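Local structure of mRNA-binding protein PUF3 (Saccharomyces cerevisiae, 3K49) at residues T52-A55 and S56-E59; S43-I46 and Q47-L50. The protein binds recognition sites in the 3'-UTRs of mRNAs for mitochondrial proteins, such as COX17, through its Pumilio homology domain and promotes COX17 mRNA deadenylation and decay. All coordinates share one frame; numbering follows the deposited sequence.

Contact 1: residues T52-A55 and S56-E59; sequences TSPA and SEKE
P54 and A55 offer their carbonyl oxygens to the backbone N-H groups of E57, K58 and E59. K58 N bonds to P54 O at 3.3 Å. E57 N adds a weak bond to P54 O. E59 N bonds to A55 O at 2.9 Å.

The side chains add van der Waals contacts. E57 is extended beyond CG (chi2 -178°), which carries OE2 to the P54 ring at CD, 3.4 Å away. S53 OG is 3.7 Å from E57 OE2; its hydrogen bond goes instead to E49 O. K58 turns back over the incoming loop. A bend at chi3 (-70°) sets its CE 3.3 Å from S53 O, and its NZ goes on to a hydrogen bond with F88 O. E59 passes alongside the A55 carbonyl, with CG 3.3 Å from A55 O.

The acidic end of E57 lies near the start of the helix, where the helix dipole would probably stabilise its negative charge. The arrangement is a helix N-terminus, with P54 as N-cap and helix 55-65 starting its first turn inside Pumilio repeat 1.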
# COMPACT_ATOMS: atom_id res chain seq x y z
N THR A 52 -18.11 -13.24 22.59
CA THR A 52 -18.42 -14.54 23.21
C THR A 52 -19.81 -14.65 23.85
O THR A 52 -20.15 -15.71 24.37
CB THR A 52 -17.34 -14.94 24.25
OG1 THR A 52 -17.41 -14.08 25.38
CG2 THR A 52 -15.95 -14.84 23.64
N SER A 53 -20.60 -13.58 23.80
CA SER A 53 -21.92 -13.58 24.43
C SER A 53 -22.99 -14.21 23.55
O SER A 53 -22.97 -14.06 22.33
CB SER A 53 -22.35 -12.15 24.78
OG SER A 53 -21.57 -11.63 25.85
N PRO A 54 -23.94 -14.92 24.18
CA PRO A 54 -25.08 -15.50 23.44
C PRO A 54 -25.92 -14.41 22.78
O PRO A 54 -25.86 -13.26 23.20
CB PRO A 54 -25.89 -16.19 24.55
CG PRO A 54 -25.46 -15.53 25.81
CD PRO A 54 -24.00 -15.26 25.61
N ALA A 55 -26.70 -14.78 21.78
CA ALA A 55 -27.60 -13.86 21.09
C ALA A 55 -28.41 -12.94 22.03
O ALA A 55 -28.57 -11.75 21.77
CB ALA A 55 -28.53 -14.63 20.18
N SER A 56 -28.92 -13.48 23.12
CA SER A 56 -29.78 -12.71 24.02
C SER A 56 -29.07 -11.50 24.62
O SER A 56 -29.65 -10.42 24.76
CB SER A 56 -30.31 -13.60 25.15
OG SER A 56 -31.11 -14.65 24.62
N GLU A 57 -27.82 -11.68 25.02
CA GLU A 57 -27.09 -10.58 25.63
C GLU A 57 -26.69 -9.55 24.56
O GLU A 57 -26.66 -8.35 24.81
CB GLU A 57 -25.88 -11.08 26.40
CG GLU A 57 -26.23 -11.64 27.77
CD GLU A 57 -25.01 -12.10 28.56
OE1 GLU A 57 -24.83 -11.61 29.70
OE2 GLU A 57 -24.23 -12.94 28.04
N LYS A 58 -26.40 -10.03 23.36
CA LYS A 58 -26.06 -9.12 22.27
C LYS A 58 -27.28 -8.28 21.90
O LYS A 58 -27.16 -7.07 21.71
CB LYS A 58 -25.49 -9.88 21.07
CG LYS A 58 -24.10 -10.45 21.33
CD LYS A 58 -23.47 -11.09 20.10
CE LYS A 58 -24.17 -12.38 19.73
NZ LYS A 58 -23.47 -13.05 18.61
N GLU A 59 -28.46 -8.90 21.81
CA GLU A 59 -29.70 -8.18 21.52
C GLU A 59 -29.93 -7.07 22.51
O GLU A 59 -30.29 -5.96 22.12
CB GLU A 59 -30.92 -9.11 21.54
CG GLU A 59 -31.01 -10.08 20.36
CD GLU A 59 -32.05 -11.18 20.60
OE1 GLU A 59 -33.24 -10.86 20.82
OE2 GLU A 59 -31.65 -12.37 20.57

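Contact 2: residues S43-I46 and Q47-L50; sequences SRFI and QREL. With nucleotides of chain B.
Q47 reaches along the helix to S43 and outward to the adenine nucleotide 10 of chain B. Its NE2 gives a hydrogen bond to S43 OG at 2.7 Å, with the oxygen in the amide plane. The same NE2 bonds to N1 of the chain B adenine (3.1 Å), and Q47 OE1 accepts from N6 of that chain B base (3.0 Å). The bond from S43, itself held by F77 O, probably helps to fix the turn of the amide towards the base.

This is base recognition by a Pumilio repeat: the glutamine reads the Watson-Crick edge of the adenine. R44 lies over one face of the base, its extended chain bringing CZ 3.3 Å from C5 of the chain B adenine. An alanine here would take the guanidinium from that face, and the base would probably tilt more easily about its bonds to Q47.

F45 and I46 line a different part of the helix. E49 CG sits over the F45 ring face in a CH-pi contact, 4.0 Å from the centroid. R48 NH1 comes to the ring edge. I46 CG2, anti to the backbone N, lies beside L50 CD1 at 3.7 Å. F36 packs on both F45 and I46, and L50 touches K84 and F85 of helix 79-88.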
# COMPACT_ATOMS: atom_id res chain seq x y z
N SER A 43 -15.64 0.40 26.88
CA SER A 43 -15.67 -0.03 25.48
C SER A 43 -14.91 -1.33 25.21
O SER A 43 -15.44 -2.23 24.56
CB SER A 43 -15.14 1.07 24.56
OG SER A 43 -15.15 0.65 23.20
N ARG A 44 -13.67 -1.41 25.67
CA ARG A 44 -12.90 -2.63 25.49
C ARG A 44 -13.62 -3.81 26.16
O ARG A 44 -13.60 -4.94 25.67
CB ARG A 44 -11.48 -2.44 26.03
CG ARG A 44 -10.64 -1.45 25.25
CD ARG A 44 -9.25 -1.31 25.84
NE ARG A 44 -8.43 -0.36 25.09
CZ ARG A 44 -7.73 -0.66 24.00
NH1 ARG A 44 -7.75 -1.90 23.53
NH2 ARG A 44 -7.02 0.27 23.39
N PHE A 45 -14.25 -3.54 27.30
CA PHE A 45 -15.08 -4.53 27.96
C PHE A 45 -16.18 -5.03 27.02
O PHE A 45 -16.32 -6.23 26.81
CB PHE A 45 -15.68 -3.95 29.24
CG PHE A 45 -16.78 -4.80 29.85
CD1 PHE A 45 -16.48 -5.93 30.60
CD2 PHE A 45 -18.12 -4.45 29.68
CE1 PHE A 45 -17.48 -6.70 31.17
CE2 PHE A 45 -19.13 -5.23 30.25
CZ PHE A 45 -18.81 -6.35 31.00
N ILE A 46 -16.96 -4.11 26.44
CA ILE A 46 -18.09 -4.52 25.63
C ILE A 46 -17.61 -5.28 24.39
O ILE A 46 -18.20 -6.28 23.98
CB ILE A 46 -18.98 -3.36 25.19
CG1 ILE A 46 -19.80 -2.85 26.37
CG2 ILE A 46 -19.93 -3.80 24.08
CD1 ILE A 46 -20.70 -1.65 26.01
N GLN A 47 -16.51 -4.80 23.82
CA GLN A 47 -15.95 -5.45 22.64
C GLN A 47 -15.65 -6.92 22.93
O GLN A 47 -15.92 -7.79 22.11
CB GLN A 47 -14.67 -4.73 22.19
CG GLN A 47 -14.90 -3.38 21.51
CD GLN A 47 -13.65 -2.53 21.52
OE1 GLN A 47 -12.59 -2.97 21.09
NE2 GLN A 47 -13.77 -1.31 22.04
N ARG A 48 -15.09 -7.16 24.10
CA ARG A 48 -14.64 -8.46 24.53
C ARG A 48 -15.86 -9.38 24.76
O ARG A 48 -15.88 -10.52 24.30
CB ARG A 48 -13.83 -8.28 25.81
CG ARG A 48 -13.06 -9.47 26.31
CD ARG A 48 -12.53 -9.15 27.69
NE ARG A 48 -12.00 -7.78 27.75
CZ ARG A 48 -12.00 -7.02 28.84
NH1 ARG A 48 -12.50 -7.47 29.98
NH2 ARG A 48 -11.50 -5.79 28.79
N GLU A 49 -16.86 -8.87 25.46
CA GLU A 49 -18.08 -9.64 25.71
C GLU A 49 -18.85 -9.96 24.43
O GLU A 49 -19.47 -11.02 24.34
CB GLU A 49 -19.00 -8.91 26.69
CG GLU A 49 -18.42 -8.77 28.09
CD GLU A 49 -17.95 -10.10 28.65
OE1 GLU A 49 -18.82 -10.95 28.95
OE2 GLU A 49 -16.72 -10.30 28.78
N LEU A 50 -18.82 -9.05 23.45
CA LEU A 50 -19.59 -9.25 22.23
C LEU A 50 -19.07 -10.44 21.39
O LEU A 50 -19.80 -11.04 20.61
CB LEU A 50 -19.63 -7.98 21.38
CG LEU A 50 -20.49 -6.83 21.87
CD1 LEU A 50 -20.36 -5.61 20.92
CD2 LEU A 50 -21.93 -7.27 21.99
P A B 10 -4.39 5.67 18.60
OP1 A B 10 -3.56 6.83 18.98
OP2 A B 10 -3.76 4.44 18.05
O5' A B 10 -5.29 5.25 19.85
C5' A B 10 -6.26 6.15 20.37
C4' A B 10 -6.71 5.73 21.75
O4' A B 10 -7.70 4.67 21.61
C3' A B 10 -5.64 5.18 22.69
O3' A B 10 -6.01 5.46 24.03
C2' A B 10 -5.78 3.68 22.49
O2' A B 10 -5.31 2.93 23.59
C1' A B 10 -7.30 3.56 22.36
N9 A B 10 -7.75 2.33 21.69
C8 A B 10 -7.10 1.61 20.72
N7 A B 10 -7.74 0.53 20.35
C5 A B 10 -8.89 0.54 21.12
C6 A B 10 -9.98 -0.35 21.21
N6 A B 10 -10.10 -1.44 20.46
N1 A B 10 -10.96 -0.05 22.09
C2 A B 10 -10.85 1.06 22.83
N3 A B 10 -9.88 1.97 22.83
C4 A B 10 -8.92 1.65 21.95

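In the fold
From the N terminus, contact 2 comes first, within helix 40-50. Contact 1 follows, where the loop after that helix runs into helix 55-65. The two are in series; neither nests in nor crosses the other. Contact 2 spans successive helical turns and closes no loop. Contact 1 caps the start of helix 55-65; the hydrogen bond from S53 to E49 closes the turn back to helix 40-50. Their centres are 12 Å apart, and they meet where K58 CD packs 3.7 Å from L50 O. Both lie in Pumilio repeat 1, near the N-terminal end of the superhelix. The R44 and Q47 side of contact 2 faces the RNA, while contact 1 lies about 14 Å from it at the nearest atoms. Contact 2 reaches repeat 2 at F77 and helix 79-88, and contact 1 at F88.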